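Vlm2 (Streptomyces tsusimaensis, PDB 6ECB) is a non-ribosomal peptide synthetase of valinomycin biosynthesis, whose thioesterase domain, the piece in this structure, probably releases the finished depsipeptide. Local coordinates at residues A[264-272]-A[284-292]. Numbering follows the deposited sequence.
Sequences VTFVDIPGD and EVAQLLDRH
Two charges grip the carboxylate of D268, R241 at OD1 and K243 at OD2, while D268 O, on the backbone, meets L288 CD1 at 3.5 Å. L288 CD1 also packs on I269 CG2 at 3.7 Å. One residue earlier on the strand, V267 sits over the imidazole of H292. V267 CG2 is 3.6 Å from the centroid of the H292 ring and 4° off its normal, a CH-pi contact over the face. V267 CG1, anti to the backbone N (chi1 179°), lies on the same side but past the rim, 3.7 Å from H292 NE2. An alanine in place of H292 would probably leave V267 CG2 without its flat support and open a gap. At the other end P270 CG rests on the extended chain of E284, 3.6 Å from E284 CD. V285 CG2 fills in beside I269 CD1 at 4.0 Å. P270 O is buried with no partner in the model. E284, L288 and H292, four residues apart, line one side of the helix. Segment 284-292 of helix 281-293 runs at 151° to strand 264-268, an edge strand of the alpha/beta-hydrolase sheet. Strand 237-241 pairs with that strand, and V285 also touches L57 of helix 55-60.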
loop_
_atom_site.group_PDB
_atom_site.type_symbol
_atom_site.label_atom_id
_atom_site.label_comp_id
_atom_site.label_asym_id
_atom_site.label_seq_id
_atom_site.Cartn_x
_atom_site.Cartn_y
_atom_site.Cartn_z
ATOM N N VAL A 264 4.732 2.029 -20.210
ATOM C CA VAL A 264 3.908 1.319 -19.230
ATOM C C VAL A 264 4.038 -0.165 -19.514
ATOM O O VAL A 264 4.042 -0.590 -20.673
ATOM C CB VAL A 264 2.434 1.797 -19.238
ATOM C CG1 VAL A 264 1.818 1.691 -20.634
ATOM C CG2 VAL A 264 1.632 1.022 -18.210
ATOM N N THR A 265 4.214 -0.950 -18.469
ATOM C CA THR A 265 4.447 -2.377 -18.606
ATOM C C THR A 265 3.472 -3.104 -17.702
ATOM O O THR A 265 3.296 -2.709 -16.549
ATOM C CB THR A 265 5.883 -2.745 -18.225
ATOM O OG1 THR A 265 6.801 -2.083 -19.102
ATOM C CG2 THR A 265 6.088 -4.254 -18.321
ATOM N N PHE A 266 2.833 -4.153 -18.220
ATOM C CA PHE A 266 1.913 -4.963 -17.434
ATOM C C PHE A 266 2.534 -6.329 -17.187
ATOM O O PHE A 266 3.035 -6.962 -18.122
ATOM C CB PHE A 266 0.562 -5.108 -18.150
ATOM C CG PHE A 266 -0.169 -3.811 -18.304
ATOM C CD1 PHE A 266 0.036 -2.996 -19.408
ATOM C CD2 PHE A 266 -1.025 -3.368 -17.309
ATOM C CE1 PHE A 266 -0.631 -1.780 -19.530
ATOM C CE2 PHE A 266 -1.684 -2.163 -17.432
ATOM C CZ PHE A 266 -1.482 -1.364 -18.536
ATOM N N VAL A 267 2.473 -6.786 -15.941
ATOM C CA VAL A 267 3.052 -8.063 -15.528
ATOM C C VAL A 267 2.007 -8.848 -14.742
ATOM O O VAL A 267 1.503 -8.374 -13.717
ATOM C CB VAL A 267 4.313 -7.861 -14.671
ATOM C CG1 VAL A 267 4.899 -9.203 -14.231
ATOM C CG2 VAL A 267 5.353 -7.060 -15.435
ATOM N N ASP A 268 1.694 -10.055 -15.199
ATOM C CA ASP A 268 0.742 -10.890 -14.478
ATOM C C ASP A 268 1.431 -11.485 -13.247
ATOM O O ASP A 268 2.588 -11.924 -13.326
ATOM C CB ASP A 268 0.220 -12.020 -15.372
ATOM C CG ASP A 268 -0.720 -11.540 -16.484
ATOM O OD1 ASP A 268 -1.101 -10.366 -16.547
ATOM O OD2 ASP A 268 -1.109 -12.382 -17.302
ATOM N N ILE A 269 0.714 -11.520 -12.125
ATOM C CA ILE A 269 1.235 -12.117 -10.891
ATOM C C ILE A 269 0.217 -13.107 -10.340
ATOM O O ILE A 269 -0.990 -13.005 -10.613
ATOM C CB ILE A 269 1.576 -11.044 -9.833
ATOM C CG1 ILE A 269 0.412 -10.061 -9.614
ATOM C CG2 ILE A 269 2.819 -10.270 -10.258
ATOM C CD1 ILE A 269 0.544 -9.163 -8.384
ATOM N N PRO A 270 0.667 -14.059 -9.520
ATOM C CA PRO A 270 -0.255 -15.030 -8.926
ATOM C C PRO A 270 -1.002 -14.456 -7.737
ATOM O O PRO A 270 -0.696 -13.385 -7.211
ATOM C CB PRO A 270 0.676 -16.168 -8.477
ATOM C CG PRO A 270 1.927 -15.463 -8.108
ATOM C CD PRO A 270 2.066 -14.326 -9.127
ATOM N N GLY A 271 -1.969 -15.239 -7.277
ATOM C CA GLY A 271 -2.779 -14.852 -6.145
ATOM C C GLY A 271 -4.011 -14.082 -6.575
ATOM O O GLY A 271 -4.356 -13.994 -7.761
ATOM N N ASP A 272 -4.679 -13.513 -5.582
ATOM C CA ASP A 272 -5.702 -12.515 -5.869
ATOM C C ASP A 272 -5.411 -11.254 -5.065
ATOM O O ASP A 272 -4.349 -11.142 -4.448
ATOM C CB ASP A 272 -7.102 -13.065 -5.598
ATOM C CG ASP A 272 -7.310 -13.457 -4.161
ATOM O OD1 ASP A 272 -6.896 -12.681 -3.265
ATOM O OD2 ASP A 272 -7.910 -14.534 -3.937
ATOM N N GLU A 284 6.445 -15.075 -5.178
ATOM C CA GLU A 284 6.485 -14.988 -6.632
ATOM C C GLU A 284 6.285 -13.552 -7.100
ATOM O O GLU A 284 6.895 -13.128 -8.094
ATOM C CB GLU A 284 5.424 -15.899 -7.248
ATOM C CG GLU A 284 5.648 -16.140 -8.733
ATOM C CD GLU A 284 4.812 -17.289 -9.274
ATOM O OE1 GLU A 284 4.393 -18.158 -8.471
ATOM O OE2 GLU A 284 4.573 -17.319 -10.500
ATOM N N VAL A 285 5.436 -12.794 -6.403
ATOM C CA VAL A 285 5.309 -11.367 -6.675
ATOM C C VAL A 285 6.663 -10.688 -6.534
ATOM O O VAL A 285 7.081 -9.909 -7.397
ATOM C CB VAL A 285 4.282 -10.730 -5.729
ATOM C CG1 VAL A 285 4.236 -9.225 -5.916
ATOM C CG2 VAL A 285 2.907 -11.353 -5.941
ATOM N N ALA A 286 7.374 -10.991 -5.445
ATOM C CA ALA A 286 8.698 -10.417 -5.216
ATOM C C ALA A 286 9.671 -10.792 -6.328
ATOM O O ALA A 286 10.440 -9.945 -6.797
ATOM C CB ALA A 286 9.250 -10.888 -3.851
ATOM N N GLN A 287 9.672 -12.064 -6.747
ATOM C CA GLN A 287 10.558 -12.506 -7.819
ATOM C C GLN A 287 10.305 -11.714 -9.093
ATOM O O GLN A 287 11.247 -11.359 -9.812
ATOM C CB GLN A 287 10.361 -14.007 -8.056
ATOM C CG GLN A 287 11.121 -14.591 -9.214
ATOM C CD GLN A 287 11.045 -16.121 -9.226
ATOM O OE1 GLN A 287 11.307 -16.779 -8.207
ATOM N NE2 GLN A 287 10.671 -16.689 -10.374
ATOM N N LEU A 288 9.033 -11.426 -9.386
ATOM C CA LEU A 288 8.686 -10.684 -10.594
ATOM C C LEU A 288 9.040 -9.204 -10.476
ATOM O O LEU A 288 9.480 -8.590 -11.463
ATOM C CB LEU A 288 7.199 -10.886 -10.900
ATOM C CG LEU A 288 6.909 -12.286 -11.443
ATOM C CD1 LEU A 288 5.434 -12.643 -11.364
ATOM C CD2 LEU A 288 7.392 -12.401 -12.864
ATOM N N LEU A 289 8.841 -8.597 -9.301
ATOM C CA LEU A 289 9.326 -7.227 -9.104
ATOM C C LEU A 289 10.836 -7.171 -9.256
ATOM O O LEU A 289 11.380 -6.244 -9.874
ATOM C CB LEU A 289 8.954 -6.685 -7.721
ATOM C CG LEU A 289 7.775 -5.753 -7.585
ATOM C CD1 LEU A 289 6.514 -6.514 -7.930
ATOM C CD2 LEU A 289 7.704 -5.204 -6.155
ATOM N N ASP A 290 11.533 -8.153 -8.687
ATOM C CA ASP A 290 12.980 -8.207 -8.844
ATOM C C ASP A 290 13.355 -8.270 -10.316
ATOM O O ASP A 290 14.251 -7.552 -10.778
ATOM C CB ASP A 290 13.564 -9.425 -8.133
ATOM C CG ASP A 290 13.685 -9.264 -6.631
ATOM O OD1 ASP A 290 13.640 -8.142 -6.105
ATOM O OD2 ASP A 290 13.867 -10.324 -5.963
ATOM N N ARG A 291 12.685 -9.146 -11.067
ATOM C CA ARG A 291 13.051 -9.364 -12.464
ATOM C C ARG A 291 12.778 -8.133 -13.312
ATOM O O ARG A 291 13.592 -7.777 -14.177
ATOM C CB ARG A 291 12.274 -10.555 -13.026
ATOM C CG ARG A 291 12.529 -10.825 -14.512
ATOM C CD ARG A 291 11.658 -11.983 -15.020
ATOM N NE ARG A 291 11.620 -13.092 -14.062
ATOM C CZ ARG A 291 10.735 -14.085 -14.094
ATOM N NH1 ARG A 291 9.804 -14.124 -15.044
ATOM N NH2 ARG A 291 10.777 -15.038 -13.171
ATOM N N HIS A 292 11.619 -7.502 -13.114
ATOM C CA HIS A 292 11.190 -6.412 -13.973
ATOM C C HIS A 292 11.701 -5.053 -13.535
ATOM O O HIS A 292 11.893 -4.181 -14.395
ATOM C CB HIS A 292 9.667 -6.382 -14.058
ATOM C CG HIS A 292 9.107 -7.491 -14.876
ATOM N ND1 HIS A 292 8.969 -7.409 -16.245
ATOM C CD2 HIS A 292 8.661 -8.718 -14.523
ATOM C CE1 HIS A 292 8.460 -8.539 -16.699
ATOM N NE2 HIS A 292 8.264 -9.351 -15.677
#